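Local coordinates for protein hydrolase, isochorismatase family (Pseudomonas putida, PDB 4L07) that probably hydrolyses the amide bond of maleamate to give maleate and ammonia, as a maleamate amidase of the isochorismatase family, at residues 29-40 / 92-103; 17-25 / 198-206. All coordinates share one frame; numbering follows the deposited sequence.

Contact 1 of 2, residues 29-40 / 92-103; sequences FSYGFTDLQYPT and LLYGSRLVEIDM
Tyr31 and Arg97 stack where the short helix 31-34, just beyond strand 22-27 of the parallel-sheet isochorismatase fold, meets the loop leading toward strand 112-116. Arg97 can be followed outward. Its CB starts 3.6 Å from Tyr38 OH; with CG anti to the backbone N (chi1 -169°) and the chain extended to NE, CG and CD run on past that hydroxyl, CD passing 3.4 Å from Tyr38 OH. CZ then sits over one face of the Tyr31 ring, 3.9 Å from its centroid, a cation-pi stack with the planes 21° apart. NH1 overlies the rim near CE1. NH2 gives two bonds near the guanidinium plane, to Tyr38 OH at 3.0 Å and to Asp35 OD2 at 2.8 Å, the latter a salt bridge on the anti side of the carboxylate. These two bonds and the stack on Tyr31 orient the guanidinium. Asp35 OD2 also accepts from Gln37 NE2, on the same face. Asp102 CA covers the other face of Tyr31, 3.8 Å from the ring centroid. Leu98 lays CD2 over a face of Tyr38. Between the backbones, a single beta bridge joins Ser30 to Ile101, and Gly32 N bonds Leu98 O. At its far end Tyr31 OH accepts from Met103 N, a long but straight bond of 3.2 Å with an N-H...O angle of 168°.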
loop_
_atom_site.group_PDB
_atom_site.type_symbol
_atom_site.label_atom_id
_atom_site.label_comp_id
_atom_site.label_asym_id
_atom_site.label_seq_id
_atom_site.Cartn_x
_atom_site.Cartn_y
_atom_site.Cartn_z
ATOM N N PHE A 29 -6.916 6.579 -20.632
ATOM C CA PHE A 29 -7.327 6.928 -21.995
ATOM C C PHE A 29 -7.344 5.647 -22.848
ATOM O O PHE A 29 -6.669 5.552 -23.877
ATOM C CB PHE A 29 -6.424 8.007 -22.622
ATOM C CG PHE A 29 -6.835 9.436 -22.311
ATOM C CD1 PHE A 29 -8.159 9.769 -22.020
ATOM C CD2 PHE A 29 -5.891 10.459 -22.362
ATOM C CE1 PHE A 29 -8.519 11.088 -21.752
ATOM C CE2 PHE A 29 -6.243 11.778 -22.096
ATOM C CZ PHE A 29 -7.561 12.092 -21.790
ATOM N N SER A 30 -8.104 4.659 -22.385
ATOM C CA SER A 30 -8.355 3.422 -23.126
ATOM C C SER A 30 -9.639 3.594 -23.929
ATOM O O SER A 30 -10.442 4.480 -23.629
ATOM C CB SER A 30 -8.477 2.237 -22.167
ATOM O OG SER A 30 -9.614 2.369 -21.333
ATOM N N TYR A 31 -9.840 2.756 -24.943
ATOM C CA TYR A 31 -11.043 2.860 -25.778
ATOM C C TYR A 31 -12.341 2.754 -24.970
ATOM O O TYR A 31 -13.334 3.392 -25.302
ATOM C CB TYR A 31 -11.021 1.831 -26.911
ATOM C CG TYR A 31 -9.975 2.128 -27.962
ATOM C CD1 TYR A 31 -10.073 3.265 -28.773
ATOM C CD2 TYR A 31 -8.881 1.283 -28.143
ATOM C CE1 TYR A 31 -9.113 3.541 -29.737
ATOM C CE2 TYR A 31 -7.914 1.557 -29.098
ATOM C CZ TYR A 31 -8.040 2.684 -29.894
ATOM O OH TYR A 31 -7.081 2.949 -30.844
ATOM N N GLY A 32 -12.321 1.957 -23.905
ATOM C CA GLY A 32 -13.477 1.820 -23.015
ATOM C C GLY A 32 -13.949 3.145 -22.438
ATOM O O GLY A 32 -15.133 3.310 -22.140
ATOM N N PHE A 33 -13.019 4.087 -22.300
ATOM C CA PHE A 33 -13.313 5.406 -21.759
ATOM C C PHE A 33 -13.335 6.520 -22.815
ATOM O O PHE A 33 -13.793 7.614 -22.522
ATOM C CB PHE A 33 -12.338 5.752 -20.627
ATOM C CG PHE A 33 -12.465 4.845 -19.435
ATOM C CD1 PHE A 33 -13.491 5.028 -18.513
ATOM C CD2 PHE A 33 -11.574 3.791 -19.242
ATOM C CE1 PHE A 33 -13.624 4.182 -17.421
ATOM C CE2 PHE A 33 -11.703 2.941 -18.150
ATOM C CZ PHE A 33 -12.731 3.137 -17.240
ATOM N N THR A 34 -12.859 6.238 -24.031
ATOM C CA THR A 34 -12.701 7.289 -25.057
ATOM C C THR A 34 -13.468 7.044 -26.360
ATOM O O THR A 34 -13.591 7.964 -27.179
ATOM C CB THR A 34 -11.222 7.505 -25.435
ATOM O OG1 THR A 34 -10.709 6.304 -26.027
ATOM C CG2 THR A 34 -10.388 7.860 -24.204
ATOM N N ASP A 35 -13.933 5.815 -26.579
ATOM C CA ASP A 35 -14.691 5.485 -27.799
ATOM C C ASP A 35 -16.185 5.375 -27.500
ATOM O O ASP A 35 -16.630 4.427 -26.851
ATOM C CB ASP A 35 -14.155 4.189 -28.427
ATOM C CG ASP A 35 -14.820 3.846 -29.757
ATOM O OD1 ASP A 35 -15.947 4.322 -30.022
ATOM O OD2 ASP A 35 -14.203 3.077 -30.531
ATOM N N LEU A 36 -16.966 6.329 -28.007
ATOM C CA LEU A 36 -18.380 6.456 -27.632
ATOM C C LEU A 36 -19.291 5.263 -27.966
ATOM O O LEU A 36 -20.462 5.251 -27.581
ATOM C CB LEU A 36 -18.969 7.772 -28.167
ATOM C CG LEU A 36 -18.437 9.056 -27.511
ATOM C CD1 LEU A 36 -18.775 10.281 -28.347
ATOM C CD2 LEU A 36 -18.949 9.227 -26.084
ATOM N N GLN A 37 -18.758 4.260 -28.663
ATOM C CA GLN A 37 -19.511 3.033 -28.915
ATOM C C GLN A 37 -19.700 2.232 -27.627
ATOM O O GLN A 37 -20.614 1.413 -27.524
ATOM C CB GLN A 37 -18.842 2.173 -29.994
ATOM C CG GLN A 37 -17.530 1.526 -29.580
ATOM C CD GLN A 37 -17.072 0.476 -30.567
ATOM O OE1 GLN A 37 -17.717 -0.559 -30.732
ATOM N NE2 GLN A 37 -15.947 0.729 -31.217
ATOM N N TYR A 38 -18.828 2.482 -26.653
ATOM C CA TYR A 38 -18.876 1.786 -25.375
ATOM C C TYR A 38 -19.596 2.624 -24.322
ATOM O O TYR A 38 -19.356 3.831 -24.216
ATOM C CB TYR A 38 -17.466 1.439 -24.900
ATOM C CG TYR A 38 -16.635 0.682 -25.919
ATOM C CD1 TYR A 38 -17.053 -0.559 -26.414
ATOM C CD2 TYR A 38 -15.426 1.202 -26.375
ATOM C CE1 TYR A 38 -16.286 -1.252 -27.340
ATOM C CE2 TYR A 38 -14.649 0.516 -27.294
ATOM C CZ TYR A 38 -15.084 -0.710 -27.773
ATOM O OH TYR A 38 -14.306 -1.383 -28.688
ATOM N N PRO A 39 -20.480 1.978 -23.534
ATOM C CA PRO A 39 -21.301 2.645 -22.513
ATOM C C PRO A 39 -20.504 3.474 -21.502
ATOM O O PRO A 39 -21.029 4.451 -20.969
ATOM C CB PRO A 39 -21.987 1.480 -21.791
ATOM C CG PRO A 39 -21.969 0.347 -22.751
ATOM C CD PRO A 39 -20.776 0.536 -23.636
ATOM N N THR A 40 -19.258 3.086 -21.237
ATOM C CA THR A 40 -18.435 3.757 -20.225
ATOM C C THR A 40 -17.660 4.964 -20.756
ATOM O O THR A 40 -16.962 5.641 -20.003
ATOM C CB THR A 40 -17.461 2.771 -19.551
ATOM O OG1 THR A 40 -16.796 1.994 -20.558
ATOM C CG2 THR A 40 -18.214 1.844 -18.593
ATOM N N LEU A 92 -14.456 -4.256 -19.005
ATOM C CA LEU A 92 -13.047 -3.985 -19.275
ATOM C C LEU A 92 -12.182 -5.227 -19.041
ATOM O O LEU A 92 -11.424 -5.305 -18.076
ATOM C CB LEU A 92 -12.563 -2.787 -18.433
ATOM C CG LEU A 92 -13.187 -1.390 -18.660
ATOM C CD1 LEU A 92 -12.915 -0.849 -20.053
ATOM C CD2 LEU A 92 -14.679 -1.331 -18.399
ATOM N N LEU A 93 -12.298 -6.193 -19.951
ATOM C CA LEU A 93 -11.651 -7.500 -19.796
ATOM C C LEU A 93 -10.347 -7.577 -20.572
ATOM O O LEU A 93 -10.249 -7.013 -21.665
ATOM C CB LEU A 93 -12.593 -8.620 -20.259
ATOM C CG LEU A 93 -13.902 -8.865 -19.499
ATOM C CD1 LEU A 93 -14.836 -9.769 -20.295
ATOM C CD2 LEU A 93 -13.655 -9.435 -18.106
ATOM N N TYR A 94 -9.348 -8.269 -20.012
ATOM C CA TYR A 94 -8.084 -8.510 -20.720
ATOM C C TYR A 94 -8.402 -9.089 -22.097
ATOM O O TYR A 94 -9.346 -9.869 -22.240
ATOM C CB TYR A 94 -7.191 -9.507 -19.968
ATOM C CG TYR A 94 -6.458 -8.980 -18.753
ATOM C CD1 TYR A 94 -7.053 -9.011 -17.501
ATOM C CD2 TYR A 94 -5.153 -8.482 -18.845
ATOM C CE1 TYR A 94 -6.390 -8.549 -16.373
ATOM C CE2 TYR A 94 -4.480 -8.012 -17.717
ATOM C CZ TYR A 94 -5.106 -8.055 -16.480
ATOM O OH TYR A 94 -4.463 -7.609 -15.332
ATOM N N GLY A 95 -7.625 -8.693 -23.101
ATOM C CA GLY A 95 -7.814 -9.194 -24.461
ATOM C C GLY A 95 -8.923 -8.521 -25.255
ATOM O O GLY A 95 -9.118 -8.832 -26.435
ATOM N N SER A 96 -9.660 -7.608 -24.621
ATOM C CA SER A 96 -10.694 -6.845 -25.330
ATOM C C SER A 96 -10.145 -5.513 -25.840
ATOM O O SER A 96 -9.128 -5.015 -25.351
ATOM C CB SER A 96 -11.932 -6.620 -24.447
ATOM O OG SER A 96 -11.706 -5.602 -23.480
ATOM N N ARG A 97 -10.828 -4.930 -26.823
ATOM C CA ARG A 97 -10.454 -3.615 -27.334
ATOM C C ARG A 97 -10.620 -2.521 -26.270
ATOM O O ARG A 97 -9.904 -1.524 -26.294
ATOM C CB ARG A 97 -11.271 -3.270 -28.586
ATOM C CG ARG A 97 -10.770 -2.044 -29.340
ATOM C CD ARG A 97 -11.525 -1.837 -30.646
ATOM N NE ARG A 97 -11.130 -0.591 -31.301
ATOM C CZ ARG A 97 -11.724 0.585 -31.107
ATOM N NH1 ARG A 97 -11.295 1.665 -31.751
ATOM N NH2 ARG A 97 -12.746 0.686 -30.270
ATOM N N LEU A 98 -11.546 -2.733 -25.335
ATOM C CA LEU A 98 -11.897 -1.725 -24.321
ATOM C C LEU A 98 -10.688 -1.316 -23.477
ATOM O O LEU A 98 -10.585 -0.167 -23.048
ATOM C CB LEU A 98 -13.006 -2.244 -23.386
ATOM C CG LEU A 98 -14.442 -2.697 -23.736
ATOM C CD1 LEU A 98 -15.508 -1.663 -23.377
ATOM C CD2 LEU A 98 -14.613 -3.250 -25.148
ATOM N N VAL A 99 -9.774 -2.262 -23.257
ATOM C CA VAL A 99 -8.641 -2.067 -22.354
ATOM C C VAL A 99 -7.405 -1.489 -23.054
ATOM O O VAL A 99 -6.444 -1.070 -22.400
ATOM C CB VAL A 99 -8.313 -3.391 -21.629
ATOM C CG1 VAL A 99 -7.018 -3.287 -20.839
ATOM C CG2 VAL A 99 -9.475 -3.781 -20.723
ATOM N N GLU A 100 -7.440 -1.460 -24.387
ATOM C CA GLU A 100 -6.331 -0.938 -25.181
ATOM C C GLU A 100 -6.272 0.578 -25.109
ATOM O O GLU A 100 -7.315 1.245 -25.140
ATOM C CB GLU A 100 -6.471 -1.383 -26.643
ATOM C CG GLU A 100 -6.250 -2.872 -26.861
ATOM C CD GLU A 100 -4.793 -3.275 -26.707
ATOM O OE1 GLU A 100 -4.528 -4.270 -26.001
ATOM O OE2 GLU A 100 -3.909 -2.595 -27.279
ATOM N N ILE A 101 -5.057 1.112 -25.027
ATOM C CA ILE A 101 -4.837 2.553 -24.966
ATOM C C ILE A 101 -5.212 3.147 -26.319
ATOM O O ILE A 101 -4.811 2.627 -27.360
ATOM C CB ILE A 101 -3.374 2.898 -24.589
ATOM C CG1 ILE A 101 -2.987 2.266 -23.233
ATOM C CG2 ILE A 101 -3.142 4.406 -24.565
ATOM C CD1 ILE A 101 -3.893 2.640 -22.069
ATOM N N ASP A 102 -6.003 4.214 -26.294
ATOM C CA ASP A 102 -6.440 4.877 -27.521
ATOM C C ASP A 102 -5.233 5.429 -28.291
ATOM O O ASP A 102 -4.404 6.148 -27.732
ATOM C CB ASP A 102 -7.443 5.985 -27.182
ATOM C CG ASP A 102 -8.187 6.506 -28.403
ATOM O OD1 ASP A 102 -7.562 6.629 -29.473
ATOM O OD2 ASP A 102 -9.397 6.799 -28.283
ATOM N N MET A 103 -5.140 5.086 -29.577
ATOM C CA MET A 103 -4.014 5.523 -30.411
ATOM C C MET A 103 -3.893 7.044 -30.552
ATOM O O MET A 103 -2.810 7.553 -30.837
ATOM C CB MET A 103 -4.043 4.846 -31.792
ATOM C CG MET A 103 -3.471 3.432 -31.815
ATOM S SD MET A 103 -1.803 3.254 -31.123
ATOM C CE MET A 103 -0.792 4.162 -32.296
#

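Contact 2 of 2, residues 17-25 / 198-206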
loop_
_atom_site.group_PDB
_atom_site.type_symbol
_atom_site.label_atom_id
_atom_site.label_comp_id
_atom_site.label_asym_id
_atom_site.label_seq_id
_atom_site.Cartn_x
_atom_site.Cartn_y
_atom_site.Cartn_z
ATOM N N SER A 17 5.316 24.654 -5.569
ATOM C CA SER A 17 6.649 24.976 -6.039
ATOM C C SER A 17 7.138 23.764 -6.809
ATOM O O SER A 17 7.458 22.734 -6.218
ATOM C CB SER A 17 7.577 25.297 -4.873
ATOM O OG SER A 17 8.878 25.588 -5.341
ATOM N N ARG A 18 7.177 23.890 -8.130
ATOM C CA ARG A 18 7.457 22.747 -9.004
ATOM C C ARG A 18 8.891 22.238 -8.877
ATOM O O ARG A 18 9.824 23.020 -8.692
ATOM C CB ARG A 18 7.129 23.095 -10.450
ATOM C CG ARG A 18 5.673 23.480 -10.640
ATOM C CD ARG A 18 5.402 24.022 -12.029
ATOM N NE ARG A 18 4.039 24.532 -12.140
ATOM C CZ ARG A 18 3.465 24.892 -13.284
ATOM N NH1 ARG A 18 4.137 24.793 -14.427
ATOM N NH2 ARG A 18 2.221 25.353 -13.292
ATOM N N GLY A 19 9.048 20.920 -8.968
ATOM C CA GLY A 19 10.361 20.289 -8.901
ATOM C C GLY A 19 11.059 20.271 -10.248
ATOM O O GLY A 19 10.654 20.961 -11.186
ATOM N N VAL A 20 12.101 19.457 -10.353
ATOM C CA VAL A 20 12.921 19.428 -11.558
ATOM C C VAL A 20 12.994 18.043 -12.212
ATOM O O VAL A 20 13.741 17.849 -13.173
ATOM C CB VAL A 20 14.337 20.009 -11.300
ATOM C CG1 VAL A 20 14.258 21.508 -11.042
ATOM C CG2 VAL A 20 15.032 19.294 -10.147
ATOM N N HIS A 21 12.197 17.096 -11.705
ATOM C CA HIS A 21 12.119 15.747 -12.276
ATOM C C HIS A 21 10.699 15.338 -12.569
ATOM O O HIS A 21 10.073 14.606 -11.790
ATOM C CB HIS A 21 12.815 14.732 -11.378
ATOM C CG HIS A 21 14.275 15.036 -11.136
ATOM N ND1 HIS A 21 15.213 14.892 -12.094
ATOM C CD2 HIS A 21 14.938 15.497 -10.002
ATOM C CE1 HIS A 21 16.416 15.238 -11.597
ATOM N NE2 HIS A 21 16.248 15.606 -10.318
ATOM N N PRO A 22 10.162 15.812 -13.707
ATOM C CA PRO A 22 8.773 15.598 -14.085
ATOM C C PRO A 22 8.493 14.204 -14.632
ATOM O O PRO A 22 9.371 13.583 -15.232
ATOM C CB PRO A 22 8.543 16.629 -15.206
ATOM C CG PRO A 22 9.762 17.501 -15.230
ATOM C CD PRO A 22 10.867 16.651 -14.690
ATOM N N ALA A 23 7.258 13.748 -14.435
ATOM C CA ALA A 23 6.738 12.553 -15.083
ATOM C C ALA A 23 5.282 12.784 -15.463
ATOM O O ALA A 23 4.554 13.523 -14.780
ATOM C CB ALA A 23 6.875 11.337 -14.172
ATOM N N ILE A 24 4.870 12.178 -16.572
ATOM C CA ILE A 24 3.508 12.315 -17.070
ATOM C C ILE A 24 2.747 11.021 -16.778
ATOM O O ILE A 24 3.208 9.929 -17.129
ATOM C CB ILE A 24 3.486 12.595 -18.601
ATOM C CG1 ILE A 24 4.578 13.605 -19.023
ATOM C CG2 ILE A 24 2.082 12.968 -19.091
ATOM C CD1 ILE A 24 4.529 14.983 -18.379
ATOM N N ILE A 25 1.589 11.146 -16.137
ATOM C CA ILE A 25 0.703 10.002 -15.921
ATOM C C ILE A 25 -0.558 10.204 -16.755
ATOM O O ILE A 25 -1.274 11.187 -16.574
ATOM C CB ILE A 25 0.321 9.829 -14.433
ATOM C CG1 ILE A 25 1.574 9.843 -13.545
ATOM C CG2 ILE A 25 -0.517 8.566 -14.247
ATOM C CD1 ILE A 25 1.287 10.080 -12.074
ATOM N N ASP A 198 0.781 25.866 -20.366
ATOM C CA ASP A 198 1.644 26.039 -19.197
ATOM C C ASP A 198 2.586 24.838 -19.068
ATOM O O ASP A 198 3.799 25.011 -18.982
ATOM C CB ASP A 198 0.784 26.221 -17.928
ATOM C CG ASP A 198 1.600 26.256 -16.619
ATOM O OD1 ASP A 198 0.975 26.427 -15.551
ATOM O OD2 ASP A 198 2.839 26.111 -16.619
ATOM N N ILE A 199 2.023 23.630 -19.070
ATOM C CA ILE A 199 2.818 22.408 -18.918
ATOM C C ILE A 199 3.947 22.348 -19.946
ATOM O O ILE A 199 5.099 22.115 -19.589
ATOM C CB ILE A 199 1.941 21.130 -18.988
ATOM C CG1 ILE A 199 0.922 21.098 -17.835
ATOM C CG2 ILE A 199 2.801 19.865 -18.989
ATOM C CD1 ILE A 199 1.522 21.172 -16.440
ATOM N N LEU A 200 3.609 22.585 -21.211
ATOM C CA LEU A 200 4.585 22.495 -22.303
ATOM C C LEU A 200 5.748 23.466 -22.111
ATOM O O LEU A 200 6.906 23.074 -22.230
ATOM C CB LEU A 200 3.911 22.718 -23.660
ATOM C CG LEU A 200 2.907 21.667 -24.141
ATOM C CD1 LEU A 200 2.102 22.211 -25.315
ATOM C CD2 LEU A 200 3.582 20.345 -24.498
ATOM N N LYS A 201 5.427 24.721 -21.794
ATOM C CA LYS A 201 6.429 25.752 -21.528
ATOM C C LYS A 201 7.288 25.361 -20.329
ATOM O O LYS A 201 8.511 25.502 -20.362
ATOM C CB LYS A 201 5.742 27.105 -21.298
ATOM C CG LYS A 201 6.677 28.282 -21.059
ATOM C CD LYS A 201 5.889 29.572 -20.884
ATOM C CE LYS A 201 6.748 30.693 -20.318
ATOM N NZ LYS A 201 7.684 31.253 -21.331
ATOM N N TRP A 202 6.637 24.844 -19.285
ATOM C CA TRP A 202 7.321 24.402 -18.072
ATOM C C TRP A 202 8.284 23.260 -18.309
ATOM O O TRP A 202 9.407 23.288 -17.802
ATOM C CB TRP A 202 6.306 24.046 -16.978
ATOM C CG TRP A 202 6.955 23.444 -15.755
ATOM C CD1 TRP A 202 7.807 24.068 -14.850
ATOM C CD2 TRP A 202 6.847 22.056 -15.280
ATOM N NE1 TRP A 202 8.215 23.191 -13.879
ATOM C CE2 TRP A 202 7.678 21.971 -14.077
ATOM C CE3 TRP A 202 6.167 20.921 -15.715
ATOM C CZ2 TRP A 202 7.806 20.794 -13.355
ATOM C CZ3 TRP A 202 6.307 19.739 -14.984
ATOM C CH2 TRP A 202 7.106 19.681 -13.829
ATOM N N LEU A 203 7.872 22.257 -19.088
ATOM C CA LEU A 203 8.753 21.122 -19.399
ATOM C C LEU A 203 10.011 21.568 -20.158
ATOM O O LEU A 203 11.117 21.119 -19.851
ATOM C CB LEU A 203 8.010 20.024 -20.172
ATOM C CG LEU A 203 6.881 19.279 -19.445
ATOM C CD1 LEU A 203 6.084 18.412 -20.408
ATOM C CD2 LEU A 203 7.414 18.456 -18.278
ATOM N N ARG A 204 9.836 22.465 -21.127
ATOM C CA ARG A 204 10.973 23.043 -21.865
ATOM C C ARG A 204 11.914 23.787 -20.925
ATOM O O ARG A 204 13.139 23.693 -21.054
ATOM C CB ARG A 204 10.492 23.972 -22.986
ATOM C CG ARG A 204 9.787 23.243 -24.113
ATOM C CD ARG A 204 9.591 24.122 -25.339
ATOM N NE ARG A 204 8.917 23.390 -26.413
ATOM C CZ ARG A 204 9.522 22.592 -27.292
ATOM N NH1 ARG A 204 10.837 22.400 -27.250
ATOM N NH2 ARG A 204 8.804 21.977 -28.223
ATOM N N SER A 205 11.330 24.507 -19.967
ATOM C CA SER A 205 12.095 25.253 -18.977
ATOM C C SER A 205 12.954 24.354 -18.075
ATOM O O SER A 205 14.129 24.651 -17.855
ATOM C CB SER A 205 11.175 26.141 -18.138
ATOM O OG SER A 205 11.930 26.989 -17.301
ATOM N N VAL A 206 12.391 23.259 -17.561
ATOM C CA VAL A 206 13.194 22.358 -16.712
ATOM C C VAL A 206 14.294 21.621 -17.468
ATOM O O VAL A 206 15.372 21.397 -16.922
ATOM C CB VAL A 206 12.358 21.431 -15.765
ATOM C CG1 VAL A 206 10.872 21.753 -15.806
ATOM C CG2 VAL A 206 12.646 19.947 -15.985
HETATM O O HOH W 1 10.442 23.614 -11.927
#
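Arg18 meets Asp198 end-on and lies across the indole of Trp202. Its NH2 donates to Asp198 OD1 at 2.8 Å and its NH1 to Asp198 OD2 at 2.9 Å, both on the syn sides of the carboxylate, with the two flat groups 18° apart: a bidentate salt bridge. On the way there the extended arginine chain crosses one indole face, CD 3.6 Å from the centroid of the five-membered ring in a CH-pi contact. The guanidinium stands almost upright on the ring, planes 88° apart, and turns the edge bearing NH1 toward Trp202 CG. At the indole's own edge a water accepts from Trp202 NE1 at 3.0 Å and donates to Gly19 O at 2.8 Å. Trp202 CG is anti to the backbone N, which sends the indole toward 17-25, and chi2 turns its six-membered ring to Pro22, where CH2 rests 3.6 Å from Pro22 CB. Leu203 CD2 touches the same proline carbon, and Val206 CG2 packs against Pro22 CG; Val206 CG1 covers the second indole face. Farther out, Thr194 also bonds Asp198 OD1, Thr138 holds Gly19 N, and Leu165 of strand 163-172 packs against both Arg18 and Trp202. The contact thus lays the C-terminal helix 196-207 over the start of the central strand 22-27 in a three-layer alpha/beta/alpha fold, the short axes of strand 22-25 and helix 198-206 running roughly antiparallel, 146° apart. With both carboxylate oxygens engaged, and OD1 shared with Thr194, Asp198 is probably held ionised, pairing its charge with that of Arg18 beside the indole.

Contact 2 covers the start of strand 22-27 and the chain leading into it, joining them to the C-terminal helix 196-207; contact 1 begins just past the strand's end and ties the chain there to the loop before strand 112-116. Their centres are about 29 Å apart, on opposite sides of the chain's centre, and apart from adjoining in sequence their segments do not touch. A bound sulfate, probably from the crystallisation liquor, lies about 4 Å from the side chain of Phe33 in contact 1. Such ions often mark pockets, and in parallel alpha/beta folds the active site usually lies at the C-terminal strand ends, where contact 1 is found.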